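PDB 4F0H: ribulose bisphosphate carboxylase small chain from Galdieria sulphuraria, which is the small subunit of RuBisCO, the carbon-fixing carboxylase, and probably helps to assemble and stabilise the large, catalytic subunits in the 16-chain complex. Local coordinates for residues Pro12-Asp16 against Glu17-Lys21; Pro63-Phe66 against Glu67-Ala70. All blocks are in the same frame, centred on the assembly; numbering follows the deposited sequence.

Overall arrangement
From the N terminus the chain runs through a loop into helix 16-28, and contact 1 (12-16 with 17-21) forms where the loop becomes helix. It closes no long loop, since its two segments are continuous. Contact 2 (63-66 with 67-70) is likewise a single stretch, two turns of helix 61-74, reached after strands 32-38 and 49-50. The contacts therefore follow in series, neither nesting nor crossing, yet their centres lie about 13 Å apart and they touch: I19 packs on L65 and I68, and K20 packs on L65. Together they pair the start of helix 16-28 with helix 61-74, beside the four-stranded antiparallel sheet.

Contact 1: Pro12-Asp16 against Glu17-Lys21; sequences PDLTD and EQIKK
E17 lies over the side of T15: its carboxylate oxygen OE2 comes within 3.4 Å of T15 CB, brought back by a turn about the CB-CG bond (chi2 63°). Q18 follows with bonds in both directions. Its backbone N gives a nearly straight hydrogen bond to T15 OG1 at 3.2 Å, and its side-chain OE1 takes the T15 backbone N at 2.8 Å, in the carbonyl plane and on a lone pair. The threonine hydroxyl meets that amide because it sits between its own backbone N and carbonyl carbon (chi1 53°). This reciprocal pair is a capping box with T15 as N-cap, closing the first turn of helix 16-28 and fixing how the preceding loop enters it. Two waters lie within hydrogen-bonding distance of Q18 OE1, one also near P12 O and the other also near D13 O, so solvent probably helps to join the cap to the loop before it. Without this amide, as with an alanine here, the T15 backbone N is likely to lose its acceptor and the capping box its second bond. L14 crosses the Q18 side chain at about a right angle, its CD2 4.0 Å from Q18 CB. I19 N donates to T15 O at 3.0 Å, while its CG1 packs against L14 CB at 3.8 Å; farther out, L14 touches F98 and I19 reaches V100, both on strand 93-101. The I19 side chain also lies beside that of D16, pointing the same way, and the D16 carboxylate is salt-bridged to R72 of helix 61-74. At K20 the backbone N bonds to D16 O at 3.0 Å, continuing the helical pattern, and the lysine chain leads away to a salt bridge with D24.

Contact 2: Pro63-Phe66 against Glu67-Ala70; sequences PVLF and EINA
Successive turns in the middle of helix 61-74 meet here, a local i to i+4 contact on a helix packed against helix 16-28 and strand 32-38. Four backbone hydrogen bonds carry it: E67 N to P63 O, I68 N to V64 O, N69 N to L65 O and A70 N to F66 O, the last at 2.8 Å. On the inward side I68 lays its CG1 over V64 O at 3.2 Å, and its CD1 is 4.2 Å from L65 CD2 and 4.3 Å from V64 CG1. This apolar patch continues onto I19 and I23 of helix 16-28. F66 swings its ring back beside its own carbonyl carbon (chi1 174°), and E67 OE2 comes in plane to the ring edge, 4.0 Å from CD2, with ring and carboxylate planes nearly perpendicular. The other carboxylate oxygen, OE1, accepts from W51. N69 ND2 adds a weak bond to L65 O, already bonded to N69 N, while its OD1 accepts from R72 and K73. With V64 and I68 buried against helix 16-28 and strand 32-38, this helix takes its place in the RuBisCO small-subunit fold, a four-stranded antiparallel sheet covered on one face by two helices.

Contact 1: Pro12-Asp16 against Glu17-Lys21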
ATOM      1  N   PRO B  12      36.884  42.344   8.345  1.00 12.84           N
ATOM      2  CA  PRO B  12      37.976  42.483   7.367  1.00 15.69           C
ATOM      3  C   PRO B  12      38.887  41.259   7.429  1.00 14.29           C
ATOM      4  O   PRO B  12      38.998  40.654   8.494  1.00 14.26           O
ATOM      5  CB  PRO B  12      38.718  43.769   7.829  1.00 11.44           C
ATOM      6  CG  PRO B  12      37.600  44.521   8.783  1.00 14.19           C
ATOM      7  CD  PRO B  12      36.984  43.337   9.442  1.00 14.55           C
ATOM      8  N   ASP B  13      39.502  40.871   6.309  1.00 10.37           N
ATOM      9  CA  ASP B  13      40.505  39.798   6.347  1.00 11.53           C
ATOM     10  C   ASP B  13      41.528  39.992   7.487  1.00 12.80           C
ATOM     11  O   ASP B  13      42.008  41.102   7.710  1.00 11.57           O
ATOM     12  CB  ASP B  13      41.290  39.759   5.054  1.00 16.54           C
ATOM     13  CG  ASP B  13      40.427  39.494   3.850  1.00 19.61           C
ATOM     14  OD1 ASP B  13      39.268  39.047   4.010  1.00 21.70           O
ATOM     15  OD2 ASP B  13      40.930  39.730   2.733  1.00 21.58           O
ATOM     16  N   LEU B  14      41.856  38.914   8.190  1.00 10.04           N
ATOM     17  CA  LEU B  14      42.655  38.992   9.423  1.00 13.33           C
ATOM     18  C   LEU B  14      44.071  39.403   9.133  1.00 13.55           C
ATOM     19  O   LEU B  14      44.600  38.963   8.122  1.00 14.64           O
ATOM     20  CB  LEU B  14      42.679  37.605  10.098  1.00 10.70           C
ATOM     21  CG  LEU B  14      41.291  37.178  10.580  1.00 11.23           C
ATOM     22  CD1 LEU B  14      41.451  35.879  11.228  1.00 14.00           C
ATOM     23  CD2 LEU B  14      40.798  38.168  11.545  1.00 11.20           C
ATOM     24  N   THR B  15      44.730  40.177   9.998  1.00 10.73           N
ATOM     25  CA  THR B  15      46.172  40.397   9.771  1.00 15.40           C
ATOM     26  C   THR B  15      46.924  39.189  10.304  1.00 17.19           C
ATOM     27  O   THR B  15      46.332  38.373  11.016  1.00 14.45           O
ATOM     28  CB  THR B  15      46.687  41.613  10.552  1.00 15.69           C
ATOM     29  OG1 THR B  15      46.320  41.441  11.921  1.00 12.88           O
ATOM     30  CG2 THR B  15      46.049  42.908  10.006  1.00 11.69           C
ATOM     31  N   ASP B  16      48.215  39.061   9.991  1.00 16.49           N
ATOM     32  CA  ASP B  16      48.981  37.975  10.601  1.00 15.56           C
ATOM     33  C   ASP B  16      49.050  38.049  12.131  1.00 14.96           C
ATOM     34  O   ASP B  16      49.178  37.010  12.789  1.00 14.82           O
ATOM     35  CB  ASP B  16      50.405  37.885  10.042  1.00 16.25           C
ATOM     36  CG  ASP B  16      50.468  37.197   8.696  1.00 18.39           C
ATOM     37  OD1 ASP B  16      51.595  36.933   8.219  1.00 16.23           O
ATOM     38  OD2 ASP B  16      49.421  36.862   8.129  1.00 14.56           O
ATOM     39  N   GLU B  17      49.009  39.252  12.693  1.00 15.27           N
ATOM     40  CA  GLU B  17      48.933  39.439  14.134  1.00 18.15           C
ATOM     41  C   GLU B  17      47.647  38.792  14.686  1.00 16.76           C
ATOM     42  O   GLU B  17      47.710  38.032  15.641  1.00 16.29           O
ATOM     43  CB  GLU B  17      49.044  40.926  14.552  1.00 21.84           C
ATOM     44  CG  GLU B  17      50.464  41.599  14.227  1.00 33.01           C
ATOM     45  CD  GLU B  17      50.785  41.647  12.682  1.00 36.64           C
ATOM     46  OE1 GLU B  17      51.962  41.412  12.287  1.00 37.91           O
ATOM     47  OE2 GLU B  17      49.861  41.902  11.853  1.00 37.00           O
ATOM     48  N   GLN B  18      46.511  39.097  14.041  1.00 11.84           N
ATOM     49  CA  GLN B  18      45.226  38.510  14.366  1.00 11.24           C
ATOM     50  C   GLN B  18      45.228  36.982  14.262  1.00  9.76           C
ATOM     51  O   GLN B  18      44.725  36.315  15.174  1.00 15.76           O
ATOM     52  CB  GLN B  18      44.112  39.144  13.534  1.00  6.78           C
ATOM     53  CG  GLN B  18      43.877  40.535  13.995  1.00  6.39           C
ATOM     54  CD  GLN B  18      42.894  41.245  13.140  1.00 13.00           C
ATOM     55  OE1 GLN B  18      43.039  41.317  11.922  1.00 15.12           O
ATOM     56  NE2 GLN B  18      41.856  41.737  13.757  1.00 15.30           N
ATOM     57  N   ILE B  19      45.882  36.438  13.234  1.00  6.32           N
ATOM     58  CA  ILE B  19      45.838  35.022  13.022  1.00  8.75           C
ATOM     59  C   ILE B  19      46.590  34.368  14.189  1.00 12.15           C
ATOM     60  O   ILE B  19      46.129  33.396  14.820  1.00 10.81           O
ATOM     61  CB  ILE B  19      46.456  34.675  11.686  1.00 10.34           C
ATOM     62  CG1 ILE B  19      45.474  35.099  10.586  1.00  7.77           C
ATOM     63  CG2 ILE B  19      46.751  33.182  11.629  1.00 10.50           C
ATOM     64  CD1 ILE B  19      46.005  35.018   9.268  1.00 12.15           C
ATOM     65  N   LYS B  20      47.715  34.970  14.520  1.00 11.80           N
ATOM     66  CA  LYS B  20      48.568  34.451  15.525  1.00 13.91           C
ATOM     67  C   LYS B  20      47.794  34.350  16.860  1.00 11.18           C
ATOM     68  O   LYS B  20      47.984  33.383  17.589  1.00  9.07           O
ATOM     69  CB  LYS B  20      49.802  35.362  15.592  1.00 18.21           C
ATOM     70  CG  LYS B  20      50.848  34.945  16.524  1.00 23.06           C
ATOM     71  CD  LYS B  20      50.650  35.557  17.856  1.00 25.89           C
ATOM     72  CE  LYS B  20      51.636  34.935  18.874  1.00 26.98           C
ATOM     73  NZ  LYS B  20      51.328  35.482  20.235  1.00 28.38           N
ATOM     74  N   LYS B  21      46.933  35.329  17.167  1.00  7.20           N
ATOM     75  CA  LYS B  21      46.206  35.283  18.399  1.00  8.29           C
ATOM     76  C   LYS B  21      45.119  34.182  18.353  1.00 13.80           C
ATOM     77  O   LYS B  21      44.858  33.576  19.385  1.00 14.41           O
ATOM     78  CB  LYS B  21      45.615  36.622  18.811  1.00 12.21           C
ATOM     79  CG  LYS B  21      46.665  37.749  18.925  1.00 16.08           C
ATOM     80  CD  LYS B  21      46.045  39.073  19.445  1.00 21.91           C
ATOM     81  CE  LYS B  21      47.107  40.250  19.519  1.00 24.51           C
ATOM     82  NZ  LYS B  21      47.801  40.615  18.238  1.00 29.76           N
TER
HETATM   83  O   HOH W   1      40.151  41.860  11.025  1.00 20.48           O
HETATM   84  O   HOH W   2      41.773  43.132   9.518  1.00 36.61           O

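Contact 2: Pro63-Phe66 against Glu67-Ala70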
ATOM      1  N   PRO B  63      55.344  27.666  13.934  1.00 21.11           N
ATOM      2  CA  PRO B  63      55.306  26.621  12.931  1.00 20.94           C
ATOM      3  C   PRO B  63      53.976  26.653  12.160  1.00 21.46           C
ATOM      4  O   PRO B  63      53.945  26.420  10.942  1.00 19.77           O
ATOM      5  CB  PRO B  63      55.421  25.338  13.754  1.00 22.09           C
ATOM      6  CG  PRO B  63      56.175  25.750  14.972  1.00 21.78           C
ATOM      7  CD  PRO B  63      55.660  27.131  15.279  1.00 21.72           C
ATOM      8  N   VAL B  64      52.908  26.982  12.855  1.00 18.93           N
ATOM      9  CA  VAL B  64      51.624  27.078  12.221  1.00 17.32           C
ATOM     10  C   VAL B  64      51.617  28.264  11.219  1.00 18.80           C
ATOM     11  O   VAL B  64      51.240  28.083  10.062  1.00 13.54           O
ATOM     12  CB  VAL B  64      50.560  27.272  13.274  1.00 15.46           C
ATOM     13  CG1 VAL B  64      49.169  27.447  12.626  1.00 10.69           C
ATOM     14  CG2 VAL B  64      50.591  26.112  14.225  1.00 17.59           C
ATOM     15  N   LEU B  65      52.040  29.454  11.665  1.00 13.95           N
ATOM     16  CA  LEU B  65      52.099  30.594  10.773  1.00 17.02           C
ATOM     17  C   LEU B  65      53.014  30.357   9.594  1.00 15.63           C
ATOM     18  O   LEU B  65      52.779  30.871   8.503  1.00 15.08           O
ATOM     19  CB  LEU B  65      52.523  31.858  11.513  1.00 20.68           C
ATOM     20  CG  LEU B  65      51.447  32.455  12.409  1.00 24.18           C
ATOM     21  CD1 LEU B  65      52.068  33.448  13.387  1.00 26.29           C
ATOM     22  CD2 LEU B  65      50.444  33.160  11.563  1.00 23.22           C
ATOM     23  N   PHE B  66      54.020  29.527   9.777  1.00 16.49           N
ATOM     24  CA  PHE B  66      54.932  29.298   8.705  1.00 18.53           C
ATOM     25  C   PHE B  66      54.285  28.504   7.615  1.00 17.65           C
ATOM     26  O   PHE B  66      54.452  28.823   6.423  1.00 17.98           O
ATOM     27  CB  PHE B  66      56.177  28.550   9.169  1.00 21.76           C
ATOM     28  CG  PHE B  66      57.075  28.175   8.035  1.00 23.51           C
ATOM     29  CD1 PHE B  66      57.898  29.115   7.464  1.00 25.10           C
ATOM     30  CD2 PHE B  66      57.090  26.867   7.534  1.00 28.71           C
ATOM     31  CE1 PHE B  66      58.723  28.788   6.408  1.00 25.87           C
ATOM     32  CE2 PHE B  66      57.917  26.507   6.463  1.00 28.22           C
ATOM     33  CZ  PHE B  66      58.736  27.478   5.890  1.00 27.47           C
ATOM     34  N   GLU B  67      53.591  27.427   8.000  1.00 15.08           N
ATOM     35  CA  GLU B  67      52.803  26.668   7.043  1.00 13.38           C
ATOM     36  C   GLU B  67      51.710  27.468   6.397  1.00 13.12           C
ATOM     37  O   GLU B  67      51.427  27.271   5.235  1.00 13.42           O
ATOM     38  CB  GLU B  67      52.169  25.488   7.692  1.00 14.19           C
ATOM     39  CG  GLU B  67      53.121  24.529   8.216  1.00 16.53           C
ATOM     40  CD  GLU B  67      54.025  23.913   7.149  1.00 24.03           C
ATOM     41  OE1 GLU B  67      53.711  23.881   5.909  1.00 25.72           O
ATOM     42  OE2 GLU B  67      55.099  23.452   7.578  1.00 26.02           O
ATOM     43  N   ILE B  68      51.045  28.336   7.145  1.00 14.24           N
ATOM     44  CA  ILE B  68      49.990  29.174   6.546  1.00 14.08           C
ATOM     45  C   ILE B  68      50.580  30.015   5.400  1.00 15.12           C
ATOM     46  O   ILE B  68      50.012  30.152   4.302  1.00 11.48           O
ATOM     47  CB  ILE B  68      49.389  30.147   7.588  1.00 14.61           C
ATOM     48  CG1 ILE B  68      48.647  29.373   8.696  1.00 14.38           C
ATOM     49  CG2 ILE B  68      48.474  31.182   6.910  1.00 13.76           C
ATOM     50  CD1 ILE B  68      47.945  30.319   9.680  1.00 16.12           C
ATOM     51  N   ASN B  69      51.757  30.542   5.646  1.00 13.18           N
ATOM     52  CA  ASN B  69      52.424  31.382   4.678  1.00 13.75           C
ATOM     53  C   ASN B  69      53.011  30.612   3.520  1.00 12.13           C
ATOM     54  O   ASN B  69      52.934  31.050   2.359  1.00 12.21           O
ATOM     55  CB  ASN B  69      53.401  32.329   5.403  1.00 14.65           C
ATOM     56  CG  ASN B  69      52.655  33.547   5.948  1.00 15.29           C
ATOM     57  OD1 ASN B  69      51.927  34.149   5.215  1.00 16.78           O
ATOM     58  ND2 ASN B  69      52.746  33.825   7.235  1.00 19.27           N
ATOM     59  N   ALA B  70      53.550  29.438   3.828  1.00  8.46           N
ATOM     60  CA  ALA B  70      53.924  28.500   2.793  1.00 11.55           C
ATOM     61  C   ALA B  70      52.679  28.137   1.918  1.00 14.97           C
ATOM     62  O   ALA B  70      52.744  28.120   0.664  1.00 11.68           O
ATOM     63  CB  ALA B  70      54.542  27.241   3.447  1.00 12.16           C
TER